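Local coordinates for prophenoloxidase b (Marsupenaeus japonicus, PDB 3WKY), which is a type 3 copper protein, the hemolymph proenzyme of a phenoloxidase, and probably oxidises monophenols and o-diphenols once activated, at residues I356-H361 and F393-F399; F248-I253 and T278-D282; F222-H227 and I400-F404. All coordinates share one frame; numbering follows the deposited sequence. Where two conformers were deposited one is given.

Interaction 1 of 3, residues I356-H361 and F393-F399; sequences IHNLGH and FFRWHKF. With CUO (Cu2-o2 cluster), chain J.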
# COMPACT_ATOMS: atom_id res chain seq x y z
N ILE A 356 -28.57 7.40 -5.33
CA ILE A 356 -27.52 6.79 -4.50
C ILE A 356 -27.93 5.48 -3.85
O ILE A 356 -27.25 4.47 -3.98
CB ILE A 356 -27.04 7.75 -3.39
CG1 ILE A 356 -26.31 8.95 -4.01
CG2 ILE A 356 -26.13 7.01 -2.40
CD1 ILE A 356 -26.23 10.16 -3.03
N HIS A 357 -29.03 5.50 -3.11
CA HIS A 357 -29.36 4.32 -2.33
C HIS A 357 -29.71 3.10 -3.20
O HIS A 357 -29.24 1.98 -2.92
CB HIS A 357 -30.49 4.61 -1.33
CG HIS A 357 -31.29 3.40 -1.00
ND1 HIS A 357 -32.40 3.04 -1.73
CD2 HIS A 357 -31.12 2.45 -0.05
CE1 HIS A 357 -32.89 1.91 -1.24
NE2 HIS A 357 -32.15 1.54 -0.22
N ASN A 358 -30.52 3.29 -4.24
CA ASN A 358 -30.90 2.17 -5.10
C ASN A 358 -29.68 1.57 -5.81
O ASN A 358 -29.51 0.34 -5.85
CB ASN A 358 -31.95 2.57 -6.15
CG ASN A 358 -33.32 2.83 -5.53
OD1 ASN A 358 -33.63 2.31 -4.45
ND2 ASN A 358 -34.14 3.63 -6.19
N LEU A 359 -28.86 2.44 -6.38
CA LEU A 359 -27.71 1.94 -7.13
C LEU A 359 -26.72 1.25 -6.20
O LEU A 359 -26.08 0.27 -6.58
CB LEU A 359 -27.04 3.03 -7.96
CG LEU A 359 -27.72 3.21 -9.32
CD1 LEU A 359 -27.32 4.53 -9.97
CD2 LEU A 359 -27.36 2.03 -10.25
N GLY A 360 -26.62 1.75 -4.97
CA GLY A 360 -25.75 1.14 -3.99
C GLY A 360 -26.10 -0.32 -3.75
O GLY A 360 -25.23 -1.15 -3.59
N HIS A 361 -27.40 -0.63 -3.71
CA HIS A 361 -27.82 -2.03 -3.62
C HIS A 361 -27.27 -2.85 -4.78
O HIS A 361 -26.81 -3.99 -4.60
CB HIS A 361 -29.33 -2.14 -3.67
CG HIS A 361 -29.97 -2.04 -2.33
ND1 HIS A 361 -30.22 -3.14 -1.55
CD2 HIS A 361 -30.39 -0.96 -1.62
CE1 HIS A 361 -30.78 -2.76 -0.42
NE2 HIS A 361 -30.88 -1.44 -0.44
N PHE A 393 -26.38 -5.23 4.15
CA PHE A 393 -27.62 -4.43 4.12
C PHE A 393 -27.59 -3.37 5.21
O PHE A 393 -27.96 -2.19 5.00
CB PHE A 393 -28.85 -5.32 4.32
CG PHE A 393 -30.14 -4.55 4.35
CD1 PHE A 393 -30.82 -4.27 3.17
CD2 PHE A 393 -30.65 -4.06 5.55
CE1 PHE A 393 -32.01 -3.53 3.19
CE2 PHE A 393 -31.84 -3.32 5.59
CZ PHE A 393 -32.52 -3.05 4.40
N PHE A 394 -27.19 -3.79 6.40
CA PHE A 394 -27.25 -2.90 7.54
C PHE A 394 -26.09 -1.92 7.57
O PHE A 394 -26.21 -0.82 8.10
CB PHE A 394 -27.41 -3.69 8.84
CG PHE A 394 -28.75 -4.37 8.93
CD1 PHE A 394 -29.84 -3.71 9.50
CD2 PHE A 394 -28.93 -5.65 8.41
CE1 PHE A 394 -31.09 -4.33 9.56
CE2 PHE A 394 -30.17 -6.27 8.46
CZ PHE A 394 -31.25 -5.61 9.05
N ARG A 395 -24.96 -2.29 6.96
CA ARG A 395 -23.89 -1.32 6.82
C ARG A 395 -24.31 -0.24 5.81
O ARG A 395 -24.02 0.94 6.00
CB ARG A 395 -22.59 -2.01 6.37
CG ARG A 395 -22.06 -3.05 7.39
CD ARG A 395 -20.54 -3.27 7.21
NE ARG A 395 -19.83 -2.00 7.38
CZ ARG A 395 -18.63 -1.72 6.87
NH1 ARG A 395 -17.99 -2.62 6.12
NH2 ARG A 395 -18.09 -0.53 7.09
N TRP A 396 -24.97 -0.66 4.73
CA TRP A 396 -25.45 0.29 3.73
C TRP A 396 -26.52 1.20 4.35
O TRP A 396 -26.51 2.42 4.17
CB TRP A 396 -25.99 -0.45 2.50
CG TRP A 396 -26.37 0.47 1.38
CD1 TRP A 396 -27.62 0.63 0.83
CD2 TRP A 396 -25.50 1.38 0.67
NE1 TRP A 396 -27.57 1.56 -0.19
CE2 TRP A 396 -26.29 2.04 -0.30
CE3 TRP A 396 -24.13 1.68 0.75
CZ2 TRP A 396 -25.76 3.01 -1.17
CZ3 TRP A 396 -23.60 2.64 -0.13
CH2 TRP A 396 -24.41 3.29 -1.08
N HIS A 397 -27.44 0.60 5.10
CA HIS A 397 -28.49 1.41 5.72
C HIS A 397 -28.06 2.25 6.90
O HIS A 397 -28.70 3.25 7.21
CB HIS A 397 -29.76 0.60 5.99
CG HIS A 397 -30.63 0.58 4.79
ND1 HIS A 397 -31.45 1.63 4.47
CD2 HIS A 397 -30.67 -0.28 3.74
CE1 HIS A 397 -32.03 1.39 3.30
NE2 HIS A 397 -31.57 0.24 2.85
N LYS A 398 -26.97 1.85 7.56
CA LYS A 398 -26.39 2.74 8.56
C LYS A 398 -25.81 3.98 7.85
O LYS A 398 -25.95 5.09 8.35
CB LYS A 398 -25.33 2.03 9.41
CG LYS A 398 -24.73 2.93 10.51
CD LYS A 398 -25.76 3.24 11.62
CE LYS A 398 -25.15 4.19 12.64
NZ LYS A 398 -26.00 4.30 13.88
N PHE A 399 -25.17 3.80 6.70
CA PHE A 399 -24.73 4.96 5.91
C PHE A 399 -25.92 5.84 5.55
O PHE A 399 -25.89 7.07 5.72
CB PHE A 399 -24.00 4.52 4.63
CG PHE A 399 -24.03 5.56 3.53
CD1 PHE A 399 -23.38 6.78 3.69
CD2 PHE A 399 -24.70 5.32 2.34
CE1 PHE A 399 -23.42 7.76 2.69
CE2 PHE A 399 -24.75 6.27 1.34
CZ PHE A 399 -24.11 7.49 1.51
CU1 CUO J . -35.42 -1.13 2.03
CU2 CUO J . -32.13 -0.33 0.82
O1 CUO J . -34.11 -0.35 0.75
O2 CUO J . -33.62 -1.92 0.95
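H357 and H361 from one helix and H397 from the other close on the same copper, CU2 of the Cu2-O2 cluster. The metal bonds come first: H357 NE2 and H361 NE2 each stand 2.1 Å from CU2, and H397 NE2 completes the trio at 2.2 Å. The neighbouring nitrogens H357 NE2 and H397 NE2, 3.4 Å apart, are brought together by the metal they share. Outside the pair, E343 O and M381 O accept from the ND1 atoms of H357 and H361, which fixes the rotation of both imidazoles. The hydrogen bond between the helices belongs to W396, whose NE1 reaches H357 O at 3.2 Å on a lone pair in the carbonyl plane; the same oxygen also takes H361 N. Aromatic contacts follow. W396 turns an edge of its indole toward the face of H361, planes at 82°, while F393 CE1 comes to 3.2 Å from the cluster oxygen O2. Packing fills the rest: W396, its CG anti to the backbone N (chi1 -174°), spans the gap, and its CZ2 lies 3.4 Å from G360 CA. G360 has no side chain, and a CB there would run into W396 CZ2. F399 CE2 meets I356 CG2 beyond it. Two nearly antiparallel helices, one supplying a pair of histidines four residues apart and the other a third, form the CuB half of a type 3 dicopper site.

Interaction 2 of 3, residues F248-I253 and T278-D282; sequences FEDWRI and TFFQD. With EDO (1,2-ethanediol), chain M.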
# COMPACT_ATOMS: atom_id res chain seq x y z
N PHE A 248 -21.06 1.75 5.96
CA PHE A 248 -20.11 1.58 4.86
C PHE A 248 -20.10 2.90 4.11
O PHE A 248 -20.95 3.14 3.24
CB PHE A 248 -20.51 0.42 3.96
CG PHE A 248 -19.55 0.21 2.81
CD1 PHE A 248 -18.20 0.02 3.03
CD2 PHE A 248 -20.01 0.22 1.50
CE1 PHE A 248 -17.31 -0.17 1.96
CE2 PHE A 248 -19.13 0.03 0.43
CZ PHE A 248 -17.78 -0.15 0.67
N GLU A 249 -19.12 3.75 4.45
CA GLU A 249 -19.06 5.13 3.96
C GLU A 249 -17.81 5.46 3.17
O GLU A 249 -17.85 6.30 2.26
CB GLU A 249 -19.17 6.11 5.12
CG GLU A 249 -20.56 6.20 5.63
CD GLU A 249 -20.73 7.20 6.75
OE1 GLU A 249 -19.72 7.60 7.38
OE2 GLU A 249 -21.89 7.56 6.99
N ASP A 250 -16.70 4.83 3.52
CA ASP A 250 -15.46 5.02 2.76
C ASP A 250 -15.41 3.91 1.73
O ASP A 250 -15.02 2.78 2.03
CB ASP A 250 -14.24 4.97 3.68
CG ASP A 250 -12.94 5.23 2.94
OD1 ASP A 250 -12.91 5.15 1.69
OD2 ASP A 250 -11.93 5.51 3.61
N TRP A 251 -15.81 4.24 0.51
CA TRP A 251 -16.06 3.21 -0.49
C TRP A 251 -14.77 2.73 -1.16
O TRP A 251 -14.81 1.93 -2.10
CB TRP A 251 -17.09 3.70 -1.50
CG TRP A 251 -18.41 4.00 -0.83
CD1 TRP A 251 -18.87 3.47 0.34
CD2 TRP A 251 -19.43 4.92 -1.28
NE1 TRP A 251 -20.11 4.00 0.64
CE2 TRP A 251 -20.47 4.88 -0.34
CE3 TRP A 251 -19.55 5.76 -2.40
CZ2 TRP A 251 -21.64 5.65 -0.48
CZ3 TRP A 251 -20.71 6.53 -2.53
CH2 TRP A 251 -21.73 6.48 -1.57
N ARG A 252 -13.63 3.19 -0.66
CA ARG A 252 -12.38 2.69 -1.21
C ARG A 252 -11.84 1.53 -0.36
O ARG A 252 -10.87 0.88 -0.74
CB ARG A 252 -11.37 3.83 -1.40
CG ARG A 252 -11.59 4.66 -2.69
CD ARG A 252 -12.98 5.32 -2.77
NE ARG A 252 -13.32 5.80 -4.12
CZ ARG A 252 -12.84 6.91 -4.66
NH1 ARG A 252 -11.99 7.67 -3.98
NH2 ARG A 252 -13.20 7.28 -5.90
N ILE A 253 -12.50 1.27 0.76
CA ILE A 253 -12.16 0.17 1.68
C ILE A 253 -13.00 -1.04 1.27
O ILE A 253 -14.21 -0.90 1.08
CB ILE A 253 -12.54 0.56 3.15
CG1 ILE A 253 -11.80 1.82 3.61
CG2 ILE A 253 -12.26 -0.58 4.12
CD1 ILE A 253 -12.09 2.22 5.06
N THR A 278 -14.41 -7.86 -0.34
CA THR A 278 -14.72 -7.55 -1.73
C THR A 278 -14.89 -6.04 -1.89
O THR A 278 -15.57 -5.39 -1.08
CB THR A 278 -16.02 -8.29 -2.16
OG1 THR A 278 -15.77 -9.70 -2.14
CG2 THR A 278 -16.46 -7.86 -3.56
N PHE A 279 -14.27 -5.46 -2.92
CA PHE A 279 -14.39 -4.03 -3.17
C PHE A 279 -15.74 -3.65 -3.79
O PHE A 279 -16.31 -4.40 -4.59
CB PHE A 279 -13.26 -3.51 -4.08
CG PHE A 279 -11.91 -3.46 -3.40
CD1 PHE A 279 -11.51 -2.31 -2.72
CD2 PHE A 279 -11.04 -4.54 -3.46
CE1 PHE A 279 -10.27 -2.24 -2.10
CE2 PHE A 279 -9.80 -4.49 -2.84
CZ PHE A 279 -9.41 -3.34 -2.16
N PHE A 280 -16.21 -2.47 -3.40
CA PHE A 280 -17.34 -1.77 -4.01
C PHE A 280 -16.79 -1.16 -5.29
O PHE A 280 -15.95 -0.24 -5.24
CB PHE A 280 -17.76 -0.71 -2.99
CG PHE A 280 -19.02 0.08 -3.32
CD1 PHE A 280 -20.29 -0.42 -3.01
CD2 PHE A 280 -18.93 1.38 -3.83
CE1 PHE A 280 -21.45 0.36 -3.25
CE2 PHE A 280 -20.06 2.15 -4.08
CZ PHE A 280 -21.33 1.64 -3.78
N GLN A 281 -17.22 -1.67 -6.45
CA GLN A 281 -16.57 -1.31 -7.72
C GLN A 281 -17.53 -0.79 -8.77
O GLN A 281 -18.72 -1.11 -8.73
CB GLN A 281 -15.85 -2.53 -8.30
CG GLN A 281 -14.76 -3.09 -7.43
CD GLN A 281 -14.54 -4.56 -7.69
OE1 GLN A 281 -13.91 -4.93 -8.68
NE2 GLN A 281 -15.10 -5.43 -6.82
N ASP A 282 -17.00 -0.02 -9.71
CA ASP A 282 -17.79 0.49 -10.84
C ASP A 282 -18.55 -0.66 -11.49
O ASP A 282 -17.99 -1.73 -11.71
CB ASP A 282 -16.88 1.09 -11.93
CG ASP A 282 -16.08 2.30 -11.45
OD1 ASP A 282 -16.42 2.93 -10.43
OD2 ASP A 282 -15.11 2.66 -12.15
C1 EDO M . -11.91 -8.19 -4.53
O1 EDO M . -12.90 -7.20 -4.85
C2 EDO M . -12.55 -9.57 -4.45
O2 EDO M . -13.07 -10.00 -5.71
O HOH W 1 -14.70 -0.82 -1.60
O HOH W 2 -14.08 1.53 -4.46
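F248 and W251 both come to the same side of the F280 ring, and the three make an aromatic cluster. F248 approaches as an offset edge-to-face partner: its CE2 edge is directed at the face of F280, 3.7 Å from CD1, with the planes at 70°. W251 lies alongside F280 and points the same way, but its indole is inclined by 39°, neither stacked nor perpendicular. Its CB is 3.8 Å from F280 CD2, and F280 CE2 sits over one indole face toward the rim. CG opposite the backbone N (chi1 -174°) carries the F280 ring to both neighbours. W251 is held in turn by NE1, which donates in its ring plane to F248 O at 2.9 Å, and R301 adds a cation-pi contact. F279 takes the outer edge, where CE1 of its ring is 3.5 Å from R252 O. The backbones are joined through two waters. One donates to W251 O and I253 O and accepts from F280 N at 2.9 Å; the other donates to W251 O and F280 O. An Asx turn, D250 OD1 to R252 N, shapes the bend leading to I253. The chemistry is thus divided: aromatic carbon fills the inner side, where F363 also stacks on F280, while water bridges the main-chain polar atoms of two parts of the loop between helices 218-239 and 294-310 that share no direct hydrogen bond.

Interaction 3 of 3, residues F222-H227 and I400-F404; sequences FYYMHH and IDNVF. With CUO (Cu2-o2 cluster), chain J.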
# COMPACT_ATOMS: atom_id res chain seq x y z
N PHE A 222 -39.54 6.44 3.94
CA PHE A 222 -38.34 5.67 3.59
C PHE A 222 -37.30 5.81 4.70
O PHE A 222 -36.82 4.81 5.24
CB PHE A 222 -37.79 6.13 2.24
CG PHE A 222 -36.46 5.52 1.90
CD1 PHE A 222 -36.38 4.18 1.56
CD2 PHE A 222 -35.30 6.28 1.95
CE1 PHE A 222 -35.14 3.60 1.25
CE2 PHE A 222 -34.06 5.71 1.63
CZ PHE A 222 -33.99 4.38 1.29
N TYR A 223 -36.98 7.05 5.05
CA TYR A 223 -36.10 7.31 6.19
C TYR A 223 -36.58 6.60 7.45
O TYR A 223 -35.80 5.91 8.11
CB TYR A 223 -36.01 8.82 6.47
CG TYR A 223 -35.79 9.14 7.92
CD1 TYR A 223 -34.57 8.85 8.54
CD2 TYR A 223 -36.79 9.74 8.69
CE1 TYR A 223 -34.36 9.15 9.90
CE2 TYR A 223 -36.59 10.04 10.03
CZ TYR A 223 -35.38 9.75 10.62
OH TYR A 223 -35.17 10.05 11.96
N TYR A 224 -37.85 6.78 7.80
CA TYR A 224 -38.34 6.38 9.11
C TYR A 224 -38.37 4.88 9.29
O TYR A 224 -37.96 4.37 10.33
CB TYR A 224 -39.74 6.96 9.35
CG TYR A 224 -40.22 6.80 10.78
CD1 TYR A 224 -39.49 7.34 11.84
CD2 TYR A 224 -41.40 6.12 11.06
CE1 TYR A 224 -39.95 7.22 13.16
CE2 TYR A 224 -41.85 5.98 12.38
CZ TYR A 224 -41.12 6.54 13.42
OH TYR A 224 -41.57 6.40 14.72
N MET A 225 -38.87 4.15 8.29
CA MET A 225 -38.93 2.71 8.44
C MET A 225 -37.51 2.16 8.55
O MET A 225 -37.22 1.32 9.40
CB MET A 225 -39.69 2.05 7.28
CG MET A 225 -39.78 0.52 7.40
SD MET A 225 -38.25 -0.36 6.91
CE MET A 225 -38.64 -0.82 5.24
N HIS A 226 -36.62 2.62 7.67
CA HIS A 226 -35.26 2.10 7.69
C HIS A 226 -34.48 2.49 8.93
O HIS A 226 -33.63 1.73 9.40
CB HIS A 226 -34.51 2.43 6.40
CG HIS A 226 -35.08 1.73 5.22
ND1 HIS A 226 -36.13 2.24 4.49
CD2 HIS A 226 -34.78 0.53 4.68
CE1 HIS A 226 -36.45 1.38 3.53
NE2 HIS A 226 -35.65 0.34 3.63
N HIS A 227 -34.77 3.67 9.47
CA HIS A 227 -34.17 4.09 10.72
C HIS A 227 -34.54 3.11 11.82
O HIS A 227 -33.71 2.70 12.62
CB HIS A 227 -34.65 5.48 11.14
CG HIS A 227 -34.28 5.81 12.55
ND1 HIS A 227 -32.98 6.07 12.92
CD2 HIS A 227 -35.02 5.84 13.68
CE1 HIS A 227 -32.94 6.28 14.23
NE2 HIS A 227 -34.16 6.15 14.71
N ILE A 400 -26.97 5.22 5.03
CA ILE A 400 -28.17 5.95 4.65
C ILE A 400 -28.77 6.68 5.86
O ILE A 400 -29.11 7.87 5.78
CB ILE A 400 -29.21 5.01 3.98
CG1 ILE A 400 -28.66 4.51 2.63
CG2 ILE A 400 -30.53 5.74 3.76
CD1 ILE A 400 -28.37 5.64 1.62
N ASP A 401 -28.84 6.00 7.00
CA ASP A 401 -29.40 6.65 8.19
C ASP A 401 -28.50 7.81 8.64
O ASP A 401 -28.98 8.82 9.17
CB ASP A 401 -29.59 5.65 9.32
CG ASP A 401 -30.48 6.20 10.43
OD1 ASP A 401 -31.68 6.44 10.16
OD2 ASP A 401 -29.99 6.41 11.55
N ASN A 402 -27.19 7.65 8.45
CA ASN A 402 -26.24 8.72 8.75
C ASN A 402 -26.50 9.97 7.92
O ASN A 402 -26.34 11.09 8.42
CB ASN A 402 -24.78 8.26 8.52
CG ASN A 402 -24.25 7.41 9.65
OD1 ASN A 402 -24.86 7.30 10.73
ND2 ASN A 402 -23.07 6.80 9.43
N VAL A 403 -26.87 9.80 6.65
CA VAL A 403 -27.20 10.94 5.81
C VAL A 403 -28.43 11.64 6.38
O VAL A 403 -28.47 12.87 6.52
CB VAL A 403 -27.50 10.53 4.36
CG1 VAL A 403 -27.80 11.77 3.50
CG2 VAL A 403 -26.31 9.74 3.76
N PHE A 404 -29.44 10.84 6.71
CA PHE A 404 -30.67 11.42 7.27
C PHE A 404 -30.41 12.14 8.60
O PHE A 404 -30.95 13.22 8.84
CB PHE A 404 -31.74 10.34 7.42
CG PHE A 404 -32.36 9.90 6.11
CD1 PHE A 404 -32.85 10.83 5.21
CD2 PHE A 404 -32.42 8.55 5.76
CE1 PHE A 404 -33.42 10.43 3.99
CE2 PHE A 404 -32.99 8.14 4.55
CZ PHE A 404 -33.49 9.10 3.66
CU1 CUO J . -35.42 -1.13 2.03
CU2 CUO J . -32.13 -0.33 0.82
O1 CUO J . -34.11 -0.35 0.75
O2 CUO J . -33.62 -1.92 0.95
O HOH W 3 -32.90 5.68 7.70
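One face of the F404 ring is covered by Y223, whose CB stands 3.5 Å above the ring centre, only 7° off the normal, in a CH-pi contact. The Y223 ring continues the contact as an offset edge-to-face pair with its edge toward F404, planes at 61°, and CD1 comes to 3.4 Å from F404 CB. At the rim of F404 lies F222, with CD2 at 3.8 Å from F404 CZ; the two side chains run about perpendicular. F222 CE2 also touches I400 CG2. CG of F404 is anti to the carbonyl carbon (chi1 -73°), which places the ring face over Y223 CB, with Y223 CA near the rim. An alanine here would remove that ring and is likely to leave Y223 CB and the edge of F222 without their packing partner, setting the F222 side chain freer to shift beside the copper site. The polar contact is made by H227 and D401: ND1 donates to OD1 at 3.1 Å, on the syn side and tilted out of the carboxylate plane, and more weakly to OD2. A water donates to both D401 OD1 and Y223 O, while R525 forms a salt bridge to OD2, so the buried carboxylate is gripped from several sides. H226 NE2 binds CU1 at 2.2 Å, and its ND1 donates to F222 O at 2.8 Å, fixing the imidazole. H199 and H203 complete the metal's histidines. Here two helices cross steeply in the four-helix core that encloses a type 3 dicopper centre, helix 218-239 carrying H226, the third CuA histidine.

Overall arrangement
Helix 218-239 comes first along the chain and carries 222-227, which waits for its partner until helix 391-409 arrives; interaction 3 therefore closes the longest loop and encloses the other two. Within it, interaction 2 joins two parts of the irregular run between helices 218-239 and 294-310, and only after it has closed does interaction 1 pair helix 356-365 with helix 391-409. Interactions 1 and 3 share that last helix and together bring histidines to both coppers, with H397 packing on H226. Interaction 2 abuts the outer side of interaction 1, where W251 packs on W396 and F248 N probably bonds R395 O.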